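Local structure of polyphosphate kinase (Porphyromonas gingivalis, 2O8R) at residues A[269-274]-A[294-299]; A[228-233]-A[273-278]; A[457-462]-A[485-490]; A[440-445]-A[627-632]. The protein probably catalyses the reversible transfer of the terminal phosphate of ATP to a growing chain of inorganic polyphosphate. The protein carries 3 engineered substitutions. One frame throughout, in Å; residues are numbered along the deposited sequence.

The four contacts form two pairs on opposite sides of the chain's centre. Contacts 1 and 2, with centres about 7 Å apart, share Gly-273 and Arg-274 and lie in the middle domain, where strands 225-235, 268-272 and 294-297 are neighbours in one mixed sheet. Contacts 3 and 4, with centres about 8 Å apart, meet where strands 442-447 and 457-462 pair. Contact 3 stays within the first phospholipase-D-like C-terminal domain; contact 4, whose two halves flank it along the chain, reaches the second, beside the predicted active-site His-439. Centres of contacts 1 and 4 are about 46 Å apart, so the first pair belongs to the middle domain, far from the predicted active site.

Contact 1 (A[269-274]-A[294-299]); sequences FMYDGR and AIRSGN
Phe-269 to Asp-272 and Ala-294 to Ser-297 run side by side as parallel strands, their axes 4.6 Å apart at the closest and 28° from exact alignment. They are the two strands of a beta-alpha-beta crossover, connected through helix 277-283; strand 294-297 is the outermost of this sheet within the chain. The ladder alternates: Ile-295 N gives its hydrogen to Phe-269 O, Tyr-271 N to Ile-295 O, and Ser-297 N to Tyr-271 O, the last bond being nearly straight at 2.7 Å. Past the strand end the pairing goes on, with Gly-273 N bonded to Ser-297 O (2.7 Å).

Phe-269, Tyr-271, Ala-294 and Arg-296 share a face; helix 277-283 packs on the first three there through Leu-280 and Ile-283. CG of Tyr-271 stands between its backbone N and carbonyl carbon (chi1 60°), and one ring face receives Arg-296 CA as a CH-pi contact, 4.0 Å from the centroid. Ala-294 CB meets the ring at its edge, 3.8 Å from Tyr-271 CE2. The aliphatic part of Arg-296 continues past the phenol, with CG 3.4 Å from Tyr-271 OH. On the other face, Met-270, a selenomethionine, lays CG and CE against Ser-297 OG, while Ile-295 packs on helix 83-112. At the strand ends, Asp-272 and Asn-299 lie alongside each other, joined by a weak bond from Asn-299 ND2 to Asp-272 OD1 (3.4 Å).

Contact 2 (A[228-233]-A[273-278]); sequences DSYSIK and GRMPDE
The turn that leads from strand 268-272 into helix 277-283, inside the beta-alpha-beta unit of the middle domain, folds across strand 225-235 and brings Met-275 over the ring of Tyr-230. This is a Met-aromatic contact carried mainly by a methylene group. CG of Met-275, a selenomethionine, sits above one face as a CH-pi donor, 3.6 Å from the Tyr-230 centroid and displaced toward the rim on the side of Tyr-230 CG. The selenium is farther off and oblique, with Met-275 SE 5.0 Å from the same centroid. Beyond CG the chain is extended, and its terminal methyl passes the base of the ring: Met-275 CE is 3.7 Å from both CB and CD2 of Tyr-230. The same methyl rests on a branch of the next-but-one strand residue, 3.8 Å from Ile-232 CG2, so one side chain spans Tyr-230 and Ile-232.

Pro-276 packs obliquely at the hydroxyl end of the phenol. Its ring crosses the tyrosine side chain at about a right angle, and Pro-276 CD lies 3.5 Å from Tyr-230 OH. The proline also occupies the N-cap position of helix 277-283. The contact is thus apolar in substance. Strand 225-235 is bonded to strand 163-169 along one edge and to 268-272 along the other; Met-275 also touches Ala-165, so the turn reaches past strand 225-235 to 163-169, while Tyr-230 touches Asp-272 on the other neighbouring strand.

Contact 3 (A[457-462]-A[485-490]); sequences GIALLS and DIVHDV
Ala-459 presents its methyl to three helix side chains at once: CB lies 3.9 Å from Val-490 CG2, 4.0 Å from Val-487 CG2 and 4.3 Å from Ile-486 CG2. This is alpha/beta packing in the first phospholipase-D-like C-terminal domain, with helix 484-497 laid across strand 457-462 at 74°, the two short axes 7.6 Å apart. Ile-486, Val-487 and Val-490 supply the helix face, while the strand contributes alternate residues; Ile-458 and Leu-460 turn to the opposite side of the sheet.

Leu-461 extends the apolar surface beyond Ala-459. Its CD1 reaches Ile-486 CG2 at 4.0 Å and lies more loosely beside Val-490 CG2, the leucine and isoleucine side chains crossing obliquely. Cys-631, on strand 629-632 of the second C-terminal domain, touches both Leu-461 and Ile-486 and carries the buried layer across the domain boundary. Asp-489, on a different side of the helix, accepts backbone N-H groups from Ser-507, Arg-508 and Leu-509. At the start of the strand, Val-487 CG2, anti to its own carbonyl carbon, comes closest to the backbone, 3.4 Å from Gly-457 O and 3.6 Å from Ala-459 N.

Contact 4 (A[440-445]-A[627-632]); sequences AKTALI and IETACP. With SO4 (sulfate ion), chain F.
Ala-440 and Ile-627 make the one hydrogen bond between the segments, from Ala-440 N to Ile-627 O at 3.1 Å; the donor lies in the carbonyl plane, but the bond is bent, 139° at the hydrogen. It joins the two phospholipase-D-like C-terminal domains beside the predicted phosphohistidine His-439, which with Lys-441 forms the HxK sequence characteristic of that superfamily.

The van der Waals contacts are small and centre on Thr-629. Its CG2, anti to the carbonyl carbon, meets Ala-440 CB at 3.7 Å, and its OG1 lies 4.0 Å from Thr-442 CG2, the two threonines crossing at a slant.

Polar and ionic partners gather around this seam. CB of Glu-628 is directed away from segment 440-445; OE1 is hydrogen-bonded to His-439 ND1 and to Ser-615 OG, while OE2 forms a salt bridge with Arg-626. A carboxylate on ND1 would fix the rotation of the imidazole, consistent with phosphorylation at the other ring nitrogen. Chi2 (-81°) turns CD of Lys-441 aside and the chain is extended beyond it; NZ makes a weak bond to O3 of a sulfate ion (3.3 Å), probably from the crystallisation liquor, its firmer partner being Asn-465 OD1. His-597, a predicted ATP ligand, and Arg-599 bind the same ion, which may therefore mark a phosphate position.

Strand 442-447 lies between 370-377 and 457-462 in the first domain's sheet, strand 629-632 beside 610-614 in the second's, and helix 484-497 packs against both through Phe-494, Leu-493 and Val-490.

Contact 1 (A[269-274]-A[294-299])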
# COMPACT_ATOMS: atom_id res chain seq x y z
N PHE A 269 4.21 18.52 22.33
CA PHE A 269 3.26 19.43 21.69
C PHE A 269 4.03 20.62 21.13
O PHE A 269 4.49 21.48 21.87
CB PHE A 269 2.16 19.88 22.64
CG PHE A 269 1.11 20.75 21.97
CD1 PHE A 269 0.00 20.17 21.38
CD2 PHE A 269 1.26 22.13 21.92
CE1 PHE A 269 -0.96 20.96 20.76
CE2 PHE A 269 0.31 22.93 21.31
CZ PHE A 269 -0.80 22.34 20.72
N MSE A 270 4.15 20.66 19.81
CA MSE A 270 5.04 21.59 19.15
C MSE A 270 4.21 22.63 18.40
O MSE A 270 3.20 22.30 17.80
CB MSE A 270 5.91 20.80 18.19
CG MSE A 270 6.96 21.56 17.42
SE MSE A 270 7.62 20.30 16.09
CE MSE A 270 8.71 21.46 14.96
N TYR A 271 4.64 23.89 18.45
CA TYR A 271 3.86 24.96 17.84
C TYR A 271 4.74 26.11 17.39
O TYR A 271 5.83 26.32 17.92
CB TYR A 271 2.80 25.48 18.81
CG TYR A 271 3.36 26.04 20.10
CD1 TYR A 271 3.62 27.40 20.23
CD2 TYR A 271 3.62 25.21 21.19
CE1 TYR A 271 4.13 27.92 21.40
CE2 TYR A 271 4.14 25.72 22.36
CZ TYR A 271 4.39 27.08 22.46
OH TYR A 271 4.91 27.59 23.63
N ASP A 272 4.23 26.85 16.40
CA ASP A 272 4.89 28.02 15.86
C ASP A 272 5.05 29.08 16.95
O ASP A 272 4.07 29.58 17.49
CB ASP A 272 4.08 28.53 14.65
CG ASP A 272 4.20 30.02 14.43
OD1 ASP A 272 5.32 30.57 14.45
OD2 ASP A 272 3.14 30.64 14.20
N GLY A 273 6.30 29.41 17.25
CA GLY A 273 6.68 30.25 18.38
C GLY A 273 6.05 31.63 18.51
O GLY A 273 6.07 32.22 19.59
N ARG A 274 5.49 32.15 17.42
CA ARG A 274 4.75 33.41 17.45
C ARG A 274 3.46 33.29 18.26
O ARG A 274 2.80 34.29 18.50
CB ARG A 274 4.40 33.87 16.02
CG ARG A 274 5.59 34.22 15.14
CD ARG A 274 5.19 34.26 13.66
NE ARG A 274 4.84 35.61 13.20
CZ ARG A 274 5.69 36.44 12.59
NH1 ARG A 274 6.95 36.08 12.36
NH2 ARG A 274 5.28 37.65 12.20
N ALA A 294 5.27 21.30 25.86
CA ALA A 294 5.10 22.34 24.85
C ALA A 294 6.45 22.93 24.42
O ALA A 294 7.16 23.51 25.24
CB ALA A 294 4.17 23.44 25.35
N ILE A 295 6.79 22.75 23.15
CA ILE A 295 8.02 23.29 22.60
C ILE A 295 7.69 24.26 21.49
O ILE A 295 7.18 23.87 20.44
CB ILE A 295 8.92 22.18 22.00
CG1 ILE A 295 8.85 20.91 22.84
CG2 ILE A 295 10.35 22.69 21.85
CD1 ILE A 295 9.56 19.74 22.21
N ARG A 296 7.97 25.54 21.71
CA ARG A 296 7.80 26.52 20.65
C ARG A 296 8.91 26.39 19.62
O ARG A 296 10.09 26.35 19.96
CB ARG A 296 7.69 27.95 21.19
CG ARG A 296 8.10 28.17 22.64
CD ARG A 296 7.76 29.60 23.07
NE ARG A 296 8.04 30.55 22.00
CZ ARG A 296 9.22 31.15 21.81
NH1 ARG A 296 10.24 30.91 22.63
NH2 ARG A 296 9.37 31.99 20.79
N SER A 297 8.52 26.29 18.36
CA SER A 297 9.47 26.13 17.28
C SER A 297 9.17 27.07 16.13
O SER A 297 8.45 28.06 16.29
CB SER A 297 9.49 24.69 16.79
OG SER A 297 8.29 24.40 16.10
N GLY A 298 9.71 26.74 14.96
CA GLY A 298 9.62 27.59 13.78
C GLY A 298 8.25 27.61 13.14
O GLY A 298 7.27 27.09 13.68
N ASN A 299 8.20 28.22 11.96
CA ASN A 299 6.93 28.55 11.34
C ASN A 299 6.25 27.42 10.55
O ASN A 299 5.05 27.50 10.27
CB ASN A 299 7.13 29.77 10.44
CG ASN A 299 5.86 30.51 10.21
OD1 ASN A 299 5.22 30.34 9.18
ND2 ASN A 299 5.47 31.33 11.18

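Contact 2 (A[228-233]-A[273-278])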
# COMPACT_ATOMS: atom_id res chain seq x y z
N ASP A 228 -5.23 35.58 13.51
CA ASP A 228 -3.97 34.91 13.29
C ASP A 228 -4.27 33.42 13.25
O ASP A 228 -5.32 32.98 13.72
CB ASP A 228 -3.00 35.22 14.43
CG ASP A 228 -1.54 35.26 13.98
OD1 ASP A 228 -1.17 34.54 13.03
OD2 ASP A 228 -0.77 36.02 14.60
N SER A 229 -3.37 32.67 12.64
CA SER A 229 -3.38 31.23 12.78
C SER A 229 -1.96 30.77 13.05
O SER A 229 -1.00 31.48 12.73
CB SER A 229 -3.98 30.55 11.54
OG SER A 229 -3.16 30.71 10.40
N TYR A 230 -1.84 29.60 13.67
CA TYR A 230 -0.55 29.04 14.05
C TYR A 230 -0.58 27.53 13.84
O TYR A 230 -1.57 26.87 14.18
CB TYR A 230 -0.25 29.33 15.52
CG TYR A 230 -0.74 30.68 16.01
CD1 TYR A 230 0.12 31.78 16.05
CD2 TYR A 230 -2.05 30.85 16.45
CE1 TYR A 230 -0.32 33.00 16.51
CE2 TYR A 230 -2.50 32.08 16.91
CZ TYR A 230 -1.62 33.15 16.94
OH TYR A 230 -2.06 34.37 17.40
N SER A 231 0.50 27.00 13.27
CA SER A 231 0.60 25.57 13.01
C SER A 231 0.95 24.89 14.31
O SER A 231 1.81 25.35 15.06
CB SER A 231 1.69 25.27 11.97
OG SER A 231 1.44 25.95 10.76
N ILE A 232 0.25 23.79 14.57
CA ILE A 232 0.56 22.96 15.72
C ILE A 232 0.73 21.50 15.30
O ILE A 232 0.30 21.10 14.22
CB ILE A 232 -0.52 23.06 16.81
CG1 ILE A 232 -1.91 22.77 16.22
CG2 ILE A 232 -0.46 24.43 17.48
CD1 ILE A 232 -2.98 22.55 17.26
N LYS A 233 1.36 20.73 16.18
CA LYS A 233 1.63 19.32 15.98
C LYS A 233 1.77 18.68 17.35
O LYS A 233 2.40 19.25 18.25
CB LYS A 233 2.93 19.16 15.19
CG LYS A 233 3.53 17.76 15.15
CD LYS A 233 4.88 17.80 14.43
CE LYS A 233 5.72 16.57 14.73
NZ LYS A 233 5.20 15.35 14.06
N GLY A 273 6.30 29.41 17.25
CA GLY A 273 6.68 30.25 18.38
C GLY A 273 6.05 31.63 18.51
O GLY A 273 6.07 32.22 19.59
N ARG A 274 5.49 32.15 17.42
CA ARG A 274 4.75 33.41 17.45
C ARG A 274 3.46 33.29 18.26
O ARG A 274 2.80 34.29 18.50
CB ARG A 274 4.40 33.87 16.02
CG ARG A 274 5.59 34.22 15.14
CD ARG A 274 5.19 34.26 13.66
NE ARG A 274 4.84 35.61 13.20
CZ ARG A 274 5.69 36.44 12.59
NH1 ARG A 274 6.95 36.08 12.36
NH2 ARG A 274 5.28 37.65 12.20
N MSE A 275 3.11 32.07 18.67
CA MSE A 275 1.84 31.81 19.33
C MSE A 275 1.87 32.30 20.77
O MSE A 275 2.77 31.92 21.52
CB MSE A 275 1.55 30.32 19.33
CG MSE A 275 0.08 29.98 19.22
SE MSE A 275 -0.31 28.12 19.62
CE MSE A 275 -1.88 27.84 18.55
N PRO A 276 0.91 33.16 21.14
CA PRO A 276 0.71 33.59 22.52
C PRO A 276 0.28 32.43 23.41
O PRO A 276 -0.33 31.47 22.93
CB PRO A 276 -0.42 34.62 22.41
CG PRO A 276 -0.41 35.05 20.98
CD PRO A 276 -0.04 33.83 20.22
N ASP A 277 0.60 32.50 24.70
CA ASP A 277 0.32 31.39 25.62
C ASP A 277 -1.17 31.26 25.95
O ASP A 277 -1.62 30.17 26.32
CB ASP A 277 1.14 31.50 26.91
CG ASP A 277 2.61 31.76 26.64
OD1 ASP A 277 2.93 32.81 26.04
OD2 ASP A 277 3.44 30.92 27.03
N GLU A 278 -1.91 32.35 25.82
CA GLU A 278 -3.36 32.33 26.04
C GLU A 278 -4.02 31.29 25.15
O GLU A 278 -4.88 30.53 25.59
CB GLU A 278 -3.99 33.70 25.82
CG GLU A 278 -3.49 34.79 26.73
CD GLU A 278 -2.52 35.73 26.04
OE1 GLU A 278 -2.98 36.56 25.23
OE2 GLU A 278 -1.31 35.64 26.32

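Contact 3 (A[457-462]-A[485-490])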
# COMPACT_ATOMS: atom_id res chain seq x y z
N GLY A 457 23.97 -28.45 1.39
CA GLY A 457 23.22 -27.31 0.86
C GLY A 457 23.90 -25.97 0.91
O GLY A 457 25.12 -25.87 0.82
N ILE A 458 23.08 -24.93 1.03
CA ILE A 458 23.55 -23.55 0.96
C ILE A 458 23.00 -22.75 2.14
O ILE A 458 21.80 -22.76 2.41
CB ILE A 458 23.10 -22.85 -0.35
CG1 ILE A 458 23.66 -23.57 -1.57
CG2 ILE A 458 23.58 -21.44 -0.37
CD1 ILE A 458 23.06 -23.10 -2.90
N ALA A 459 23.89 -22.07 2.84
CA ALA A 459 23.48 -21.15 3.87
C ALA A 459 23.72 -19.73 3.40
O ALA A 459 24.78 -19.43 2.85
CB ALA A 459 24.24 -21.42 5.18
N LEU A 460 22.72 -18.87 3.59
CA LEU A 460 22.86 -17.44 3.34
C LEU A 460 22.77 -16.73 4.68
O LEU A 460 21.80 -16.94 5.40
CB LEU A 460 21.71 -16.97 2.45
CG LEU A 460 21.82 -16.99 0.93
CD1 LEU A 460 22.51 -18.23 0.43
CD2 LEU A 460 20.44 -16.88 0.33
N LEU A 461 23.79 -15.94 5.01
CA LEU A 461 23.85 -15.17 6.28
C LEU A 461 24.17 -13.72 6.03
O LEU A 461 24.95 -13.40 5.14
CB LEU A 461 24.90 -15.72 7.23
CG LEU A 461 24.58 -17.12 7.73
CD1 LEU A 461 25.29 -18.18 6.87
CD2 LEU A 461 25.01 -17.21 9.17
N SER A 462 23.58 -12.84 6.84
CA SER A 462 23.53 -11.44 6.47
C SER A 462 23.47 -10.46 7.62
O SER A 462 22.95 -10.78 8.70
CB SER A 462 22.31 -11.21 5.59
OG SER A 462 22.33 -9.89 5.09
N ASP A 485 30.15 -27.23 7.70
CA ASP A 485 30.01 -26.88 9.11
C ASP A 485 28.98 -25.78 9.35
O ASP A 485 28.17 -25.87 10.28
CB ASP A 485 31.35 -26.47 9.70
CG ASP A 485 32.27 -27.65 9.92
OD1 ASP A 485 31.94 -28.75 9.43
OD2 ASP A 485 33.31 -27.47 10.57
N ILE A 486 29.02 -24.75 8.51
CA ILE A 486 28.05 -23.67 8.58
C ILE A 486 26.68 -24.20 8.21
O ILE A 486 25.70 -23.94 8.92
CB ILE A 486 28.37 -22.50 7.61
CG1 ILE A 486 29.85 -22.12 7.65
CG2 ILE A 486 27.50 -21.29 7.93
CD1 ILE A 486 30.21 -21.17 8.75
N VAL A 487 26.61 -24.96 7.12
CA VAL A 487 25.31 -25.39 6.60
C VAL A 487 24.63 -26.26 7.63
O VAL A 487 23.40 -26.29 7.73
CB VAL A 487 25.41 -26.09 5.23
CG1 VAL A 487 24.24 -27.05 4.99
CG2 VAL A 487 25.52 -25.07 4.10
N HIS A 488 25.45 -26.93 8.44
CA HIS A 488 24.93 -27.82 9.45
C HIS A 488 24.47 -27.01 10.66
O HIS A 488 23.47 -27.34 11.30
CB HIS A 488 26.00 -28.84 9.87
CG HIS A 488 25.51 -29.83 10.87
ND1 HIS A 488 25.59 -29.62 12.23
CD2 HIS A 488 24.88 -31.02 10.71
CE1 HIS A 488 25.05 -30.64 12.87
NE2 HIS A 488 24.60 -31.50 11.97
N ASP A 489 25.22 -25.96 10.95
CA ASP A 489 24.94 -25.10 12.09
C ASP A 489 23.64 -24.36 11.89
O ASP A 489 22.82 -24.29 12.81
CB ASP A 489 26.09 -24.11 12.27
CG ASP A 489 27.25 -24.71 13.03
OD1 ASP A 489 27.08 -25.83 13.57
OD2 ASP A 489 28.33 -24.07 13.11
N VAL A 490 23.45 -23.84 10.68
CA VAL A 490 22.22 -23.18 10.29
C VAL A 490 21.08 -24.20 10.31
O VAL A 490 19.99 -23.92 10.83
CB VAL A 490 22.36 -22.52 8.90
CG1 VAL A 490 21.01 -22.03 8.39
CG2 VAL A 490 23.35 -21.37 8.94

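Contact 4 (A[440-445]-A[627-632])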
# COMPACT_ATOMS: atom_id res chain seq x y z
N ALA A 440 18.06 -12.89 13.92
CA ALA A 440 18.96 -13.54 12.95
C ALA A 440 18.51 -13.37 11.49
O ALA A 440 17.32 -13.41 11.18
CB ALA A 440 19.07 -15.01 13.28
N LYS A 441 19.47 -13.17 10.60
CA LYS A 441 19.17 -12.91 9.19
C LYS A 441 19.77 -14.03 8.32
O LYS A 441 20.78 -13.82 7.64
CB LYS A 441 19.72 -11.55 8.76
CG LYS A 441 19.59 -10.41 9.78
CD LYS A 441 18.21 -9.81 9.73
CE LYS A 441 18.09 -8.57 10.59
NZ LYS A 441 16.69 -8.10 10.62
N THR A 442 19.14 -15.20 8.34
CA THR A 442 19.66 -16.37 7.63
C THR A 442 18.63 -17.02 6.72
O THR A 442 17.44 -17.02 7.01
CB THR A 442 20.15 -17.44 8.62
OG1 THR A 442 19.04 -17.90 9.39
CG2 THR A 442 21.21 -16.89 9.57
N ALA A 443 19.11 -17.59 5.61
CA ALA A 443 18.30 -18.47 4.77
C ALA A 443 19.03 -19.81 4.62
O ALA A 443 20.24 -19.90 4.84
CB ALA A 443 18.04 -17.85 3.42
N LEU A 444 18.30 -20.85 4.25
CA LEU A 444 18.87 -22.19 4.20
C LEU A 444 18.24 -23.02 3.12
O LEU A 444 17.03 -23.23 3.15
CB LEU A 444 18.69 -22.91 5.53
CG LEU A 444 19.27 -24.31 5.61
CD1 LEU A 444 20.80 -24.29 5.51
CD2 LEU A 444 18.84 -24.95 6.90
N ILE A 445 19.05 -23.51 2.20
CA ILE A 445 18.57 -24.43 1.17
C ILE A 445 19.20 -25.79 1.42
O ILE A 445 20.42 -25.91 1.45
CB ILE A 445 18.92 -23.94 -0.24
CG1 ILE A 445 18.24 -22.60 -0.52
CG2 ILE A 445 18.45 -24.92 -1.26
CD1 ILE A 445 18.99 -21.78 -1.50
N ILE A 627 17.47 -13.85 19.72
CA ILE A 627 18.36 -14.79 19.06
C ILE A 627 19.00 -14.14 17.82
O ILE A 627 18.31 -13.70 16.89
CB ILE A 627 17.71 -16.17 18.81
CG1 ILE A 627 17.91 -17.05 20.06
CG2 ILE A 627 18.31 -16.86 17.58
CD1 ILE A 627 17.38 -18.46 19.94
N GLU A 628 20.33 -14.05 17.86
CA GLU A 628 21.12 -13.39 16.83
C GLU A 628 22.10 -14.38 16.23
O GLU A 628 22.29 -15.48 16.76
CB GLU A 628 21.93 -12.25 17.45
CG GLU A 628 21.14 -11.26 18.27
CD GLU A 628 20.55 -10.12 17.45
OE1 GLU A 628 20.81 -10.05 16.23
OE2 GLU A 628 19.84 -9.28 18.04
N THR A 629 22.75 -13.98 15.14
CA THR A 629 23.84 -14.78 14.59
C THR A 629 25.11 -13.98 14.33
O THR A 629 25.06 -12.77 14.06
CB THR A 629 23.46 -15.47 13.28
OG1 THR A 629 22.94 -14.51 12.35
CG2 THR A 629 22.46 -16.57 13.53
N ALA A 630 26.24 -14.66 14.43
CA ALA A 630 27.48 -14.16 13.89
C ALA A 630 28.19 -15.31 13.20
O ALA A 630 28.14 -16.46 13.66
CB ALA A 630 28.35 -13.55 14.97
N CYS A 631 28.85 -15.00 12.09
CA CYS A 631 29.47 -16.02 11.28
C CYS A 631 30.91 -15.66 10.89
O CYS A 631 31.16 -14.53 10.47
CB CYS A 631 28.66 -16.21 10.02
SG CYS A 631 29.01 -17.73 9.21
N PRO A 632 31.84 -16.61 11.07
CA PRO A 632 33.21 -16.51 10.58
C PRO A 632 33.25 -16.51 9.07
O PRO A 632 32.53 -17.27 8.42
CB PRO A 632 33.85 -17.81 11.08
CG PRO A 632 32.74 -18.73 11.28
CD PRO A 632 31.64 -17.86 11.82
S SO4 F . 17.84 -4.17 12.09
O1 SO4 F . 17.95 -3.14 11.06
O2 SO4 F . 17.69 -3.52 13.40
O3 SO4 F . 16.68 -5.02 11.82
O4 SO4 F . 19.02 -5.04 12.04